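Succinate-semialdehyde dehydrogenase (NAD(P)(+)) (Marinobacter aquaeolei, PDB 3RH9) probably oxidises succinate semialdehyde to succinate, using NAD+ or NADP+ as the electron acceptor. Local coordinates at residues A[3-15]-A[37-49]. Numbering follows the deposited sequence.
Sequences MIESPLLENLTGY and GSVIAKVPSMPEE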
loop_
_atom_site.group_PDB
_atom_site.type_symbol
_atom_site.label_atom_id
_atom_site.label_comp_id
_atom_site.label_asym_id
_atom_site.label_seq_id
_atom_site.Cartn_x
_atom_site.Cartn_y
_atom_site.Cartn_z
HETATM N N MSE A 3 -9.629 -37.881 19.990
HETATM C CA MSE A 3 -10.091 -36.674 19.298
HETATM C C MSE A 3 -10.498 -35.598 20.296
HETATM O O MSE A 3 -11.091 -35.905 21.338
HETATM C CB MSE A 3 -11.292 -36.951 18.374
HETATM C CG MSE A 3 -11.049 -37.923 17.205
HETATM SE SE MSE A 3 -9.884 -37.373 15.674
HETATM C CE MSE A 3 -10.755 -38.417 14.237
ATOM N N ILE A 4 -10.200 -34.341 19.952
ATOM C CA ILE A 4 -10.493 -33.179 20.800
ATOM C C ILE A 4 -12.002 -32.896 20.940
ATOM O O ILE A 4 -12.754 -32.910 19.957
ATOM C CB ILE A 4 -9.771 -31.909 20.270
ATOM C CG1 ILE A 4 -9.543 -30.901 21.396
ATOM C CG2 ILE A 4 -10.538 -31.276 19.113
ATOM C CD1 ILE A 4 -8.627 -29.778 21.004
ATOM N N GLU A 5 -12.444 -32.651 22.170
ATOM C CA GLU A 5 -13.847 -32.360 22.407
ATOM C C GLU A 5 -13.947 -31.070 23.194
ATOM O O GLU A 5 -13.207 -30.848 24.148
ATOM C CB GLU A 5 -14.537 -33.509 23.141
ATOM N N SER A 6 -14.854 -30.206 22.766
ATOM C CA SER A 6 -15.028 -28.909 23.395
ATOM C C SER A 6 -16.369 -28.304 22.978
ATOM O O SER A 6 -16.853 -28.524 21.872
ATOM C CB SER A 6 -13.853 -27.986 23.030
ATOM O OG SER A 6 -14.173 -26.617 23.217
ATOM N N PRO A 7 -17.003 -27.578 23.890
ATOM C CA PRO A 7 -18.229 -26.865 23.533
ATOM C C PRO A 7 -17.982 -25.811 22.442
ATOM O O PRO A 7 -18.857 -25.595 21.597
ATOM C CB PRO A 7 -18.643 -26.204 24.856
ATOM C CG PRO A 7 -17.409 -26.296 25.738
ATOM C CD PRO A 7 -16.767 -27.569 25.340
ATOM N N LEU A 8 -16.810 -25.178 22.448
ATOM C CA LEU A 8 -16.472 -24.211 21.411
ATOM C C LEU A 8 -16.264 -24.866 20.042
ATOM O O LEU A 8 -16.161 -24.166 19.027
ATOM C CB LEU A 8 -15.215 -23.426 21.789
ATOM C CG LEU A 8 -15.272 -22.597 23.067
ATOM C CD1 LEU A 8 -14.008 -21.754 23.201
ATOM C CD2 LEU A 8 -16.506 -21.723 23.099
ATOM N N LEU A 9 -16.200 -26.197 20.015
ATOM C CA LEU A 9 -15.954 -26.926 18.772
ATOM C C LEU A 9 -17.073 -27.881 18.392
ATOM O O LEU A 9 -16.824 -28.877 17.732
ATOM C CB LEU A 9 -14.640 -27.701 18.858
ATOM C CG LEU A 9 -13.391 -26.821 18.936
ATOM C CD1 LEU A 9 -12.138 -27.614 19.265
ATOM C CD2 LEU A 9 -13.234 -26.094 17.627
ATOM N N GLU A 10 -18.300 -27.571 18.802
ATOM C CA GLU A 10 -19.475 -28.381 18.443
ATOM C C GLU A 10 -19.817 -28.275 16.966
ATOM O O GLU A 10 -20.609 -29.051 16.437
ATOM C CB GLU A 10 -20.694 -27.950 19.246
ATOM C CG GLU A 10 -20.804 -28.571 20.627
ATOM C CD GLU A 10 -21.902 -27.918 21.442
ATOM O OE1 GLU A 10 -21.800 -26.698 21.712
ATOM O OE2 GLU A 10 -22.871 -28.624 21.804
ATOM N N ASN A 11 -19.226 -27.288 16.308
ATOM C CA ASN A 11 -19.380 -27.150 14.876
ATOM C C ASN A 11 -18.027 -27.145 14.218
ATOM O O ASN A 11 -17.291 -26.165 14.287
ATOM C CB ASN A 11 -20.151 -25.890 14.548
ATOM C CG ASN A 11 -21.582 -25.973 15.002
ATOM O OD1 ASN A 11 -22.402 -26.664 14.385
ATOM N ND2 ASN A 11 -21.899 -25.279 16.094
ATOM N N LEU A 12 -17.696 -28.272 13.605
ATOM C CA LEU A 12 -16.402 -28.455 12.984
ATOM C C LEU A 12 -16.624 -28.346 11.485
ATOM O O LEU A 12 -16.682 -29.338 10.773
ATOM C CB LEU A 12 -15.825 -29.820 13.371
ATOM C CG LEU A 12 -14.342 -29.841 13.735
ATOM C CD1 LEU A 12 -13.499 -29.526 12.506
ATOM C CD2 LEU A 12 -14.016 -28.867 14.867
ATOM N N THR A 13 -16.772 -27.123 11.014
ATOM C CA THR A 13 -17.122 -26.882 9.627
ATOM C C THR A 13 -16.958 -25.394 9.390
ATOM O O THR A 13 -16.585 -24.651 10.300
ATOM C CB THR A 13 -18.581 -27.299 9.347
ATOM O OG1 THR A 13 -18.955 -26.915 8.023
ATOM C CG2 THR A 13 -19.531 -26.639 10.332
ATOM N N GLY A 14 -17.236 -24.958 8.169
ATOM C CA GLY A 14 -17.105 -23.555 7.832
ATOM C C GLY A 14 -18.192 -22.689 8.425
ATOM O O GLY A 14 -19.057 -23.151 9.170
ATOM N N TYR A 15 -18.146 -21.410 8.094
ATOM C CA TYR A 15 -19.127 -20.477 8.604
ATOM C C TYR A 15 -19.432 -19.460 7.540
ATOM O O TYR A 15 -18.664 -18.523 7.328
ATOM C CB TYR A 15 -18.600 -19.767 9.842
ATOM C CG TYR A 15 -19.650 -18.977 10.591
ATOM C CD1 TYR A 15 -19.931 -17.654 10.258
ATOM C CD2 TYR A 15 -20.356 -19.554 11.631
ATOM C CE1 TYR A 15 -20.880 -16.930 10.950
ATOM C CE2 TYR A 15 -21.315 -18.840 12.333
ATOM C CZ TYR A 15 -21.570 -17.529 11.991
ATOM O OH TYR A 15 -22.513 -16.836 12.705
ATOM N N GLY A 37 1.983 -36.493 18.264
ATOM C CA GLY A 37 1.973 -37.092 16.948
ATOM C C GLY A 37 0.612 -37.632 16.567
ATOM O O GLY A 37 0.467 -38.181 15.475
ATOM N N SER A 38 -0.389 -37.475 17.438
ATOM C CA SER A 38 -1.744 -37.966 17.146
ATOM C C SER A 38 -2.627 -36.937 16.433
ATOM O O SER A 38 -2.488 -35.724 16.618
ATOM C CB SER A 38 -2.476 -38.419 18.424
ATOM O OG SER A 38 -1.770 -39.399 19.160
ATOM N N VAL A 39 -3.557 -37.447 15.641
ATOM C CA VAL A 39 -4.595 -36.637 15.022
ATOM C C VAL A 39 -5.652 -36.245 16.059
ATOM O O VAL A 39 -6.170 -37.094 16.773
ATOM C CB VAL A 39 -5.242 -37.420 13.856
ATOM C CG1 VAL A 39 -6.617 -36.886 13.531
ATOM C CG2 VAL A 39 -4.317 -37.394 12.635
ATOM N N ILE A 40 -5.966 -34.959 16.160
ATOM C CA ILE A 40 -6.908 -34.518 17.191
ATOM C C ILE A 40 -8.219 -34.019 16.600
ATOM O O ILE A 40 -9.176 -33.760 17.323
ATOM C CB ILE A 40 -6.296 -33.477 18.168
ATOM C CG1 ILE A 40 -5.919 -32.184 17.440
ATOM C CG2 ILE A 40 -5.086 -34.070 18.877
ATOM C CD1 ILE A 40 -5.259 -31.149 18.331
ATOM N N ALA A 41 -8.272 -33.927 15.279
ATOM C CA ALA A 41 -9.481 -33.470 14.627
ATOM C C ALA A 41 -9.421 -33.725 13.137
ATOM O O ALA A 41 -8.341 -33.765 12.549
ATOM C CB ALA A 41 -9.696 -31.988 14.903
ATOM N N LYS A 42 -10.590 -33.904 12.536
ATOM C CA LYS A 42 -10.704 -33.995 11.089
ATOM C C LYS A 42 -11.629 -32.896 10.555
ATOM O O LYS A 42 -12.847 -32.944 10.733
ATOM C CB LYS A 42 -11.207 -35.371 10.676
ATOM C CG LYS A 42 -10.219 -36.505 10.927
ATOM C CD LYS A 42 -10.847 -37.859 10.582
ATOM C CE LYS A 42 -9.905 -38.775 9.787
ATOM N NZ LYS A 42 -8.736 -39.272 10.566
ATOM N N VAL A 43 -11.035 -31.908 9.893
ATOM C CA VAL A 43 -11.766 -30.754 9.397
ATOM C C VAL A 43 -12.111 -30.869 7.914
ATOM O O VAL A 43 -11.302 -31.327 7.112
ATOM C CB VAL A 43 -10.938 -29.468 9.606
ATOM C CG1 VAL A 43 -11.794 -28.241 9.368
ATOM C CG2 VAL A 43 -10.364 -29.443 11.003
ATOM N N PRO A 44 -13.323 -30.443 7.549
ATOM C CA PRO A 44 -13.809 -30.403 6.166
ATOM C C PRO A 44 -12.920 -29.592 5.232
ATOM O O PRO A 44 -12.547 -28.456 5.539
ATOM C CB PRO A 44 -15.163 -29.713 6.290
ATOM C CG PRO A 44 -15.611 -30.024 7.689
ATOM C CD PRO A 44 -14.368 -30.079 8.521
ATOM N N SER A 45 -12.605 -30.187 4.087
ATOM C CA SER A 45 -11.781 -29.562 3.077
ATOM C C SER A 45 -12.689 -28.890 2.049
ATOM O O SER A 45 -13.057 -29.477 1.023
ATOM C CB SER A 45 -10.889 -30.623 2.427
ATOM O OG SER A 45 -9.841 -30.041 1.675
HETATM N N MSE A 46 -13.060 -27.650 2.339
HETATM C CA MSE A 46 -14.071 -26.938 1.553
HETATM C C MSE A 46 -13.634 -26.630 0.130
HETATM O O MSE A 46 -12.483 -26.279 -0.119
HETATM C CB MSE A 46 -14.521 -25.667 2.282
HETATM C CG MSE A 46 -15.034 -25.964 3.685
HETATM SE SE MSE A 46 -15.198 -24.423 4.898
HETATM C CE MSE A 46 -14.308 -25.264 6.426
ATOM N N PRO A 47 -14.571 -26.777 -0.806
ATOM C CA PRO A 47 -14.376 -26.606 -2.249
ATOM C C PRO A 47 -14.441 -25.146 -2.673
ATOM O O PRO A 47 -14.737 -24.261 -1.878
ATOM C CB PRO A 47 -15.578 -27.336 -2.860
ATOM C CG PRO A 47 -16.336 -27.938 -1.692
ATOM C CD PRO A 47 -15.942 -27.188 -0.478
ATOM N N GLU A 48 -14.166 -24.911 -3.945
ATOM C CA GLU A 48 -14.341 -23.599 -4.556
ATOM C C GLU A 48 -15.695 -22.961 -4.189
ATOM O O GLU A 48 -15.727 -21.955 -3.490
ATOM C CB GLU A 48 -14.135 -23.718 -6.072
ATOM C CG GLU A 48 -14.895 -22.746 -6.933
ATOM C CD GLU A 48 -14.204 -22.523 -8.283
ATOM O OE1 GLU A 48 -13.376 -23.378 -8.694
ATOM O OE2 GLU A 48 -14.473 -21.482 -8.933
ATOM N N GLU A 49 -16.801 -23.561 -4.622
ATOM C CA GLU A 49 -18.145 -23.005 -4.387
ATOM C C GLU A 49 -18.436 -22.514 -2.958
ATOM O O GLU A 49 -19.165 -21.538 -2.777
ATOM C CB GLU A 49 -19.237 -23.982 -4.846
ATOM C CG GLU A 49 -18.837 -25.440 -4.804
ATOM C CD GLU A 49 -17.883 -25.825 -5.944
ATOM O OE1 GLU A 49 -17.907 -25.143 -7.006
ATOM O OE2 GLU A 49 -17.110 -26.807 -5.777
#
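Ile4 N donates to Ile40 O across 2.9 Å, the one hydrogen bond joining residues 3-15 to strand 39-44. It is nearly straight (171° at the hydrogen) and meets a lone pair in the carbonyl plane. The remaining contacts are van der Waals and fall into two clusters. At the first, selenomethionine Met3 bends at chi2 (-70°), bringing SE beside Val39 CG1 at 3.9 Å; beyond it, CE lies across the Lys42 chain, 3.7 Å from Lys42 CD. Ile4 CG2 comes closest to Ile40 O, at 3.4 Å, and makes only a loose contact with Ala41 CB (4.4 Å). At the second, Leu12 crosses Val43 at about a right angle, its CD1 reaching Val43 CG2 at 3.5 Å, while Pro44 CG and CD both approach Leu12 O, at 3.3 Å. Selenomethionine Met46 places CE 3.4 Å from Gly14 N. Replacing Pro44 by an alanine removes CG and CD, and is likely to open a gap beside Leu12 O and, on the CG side, Thr13 CA. Strand 39-44 pairs antiparallel with strand 28-32, away from the predicted active site, and helix 188-197 touches Leu12 and Ala41. One directional bond thus sets the register at Ile4, whereas the Leu12-Gly14 end relies on van der Waals contacts, many of them side chain against backbone.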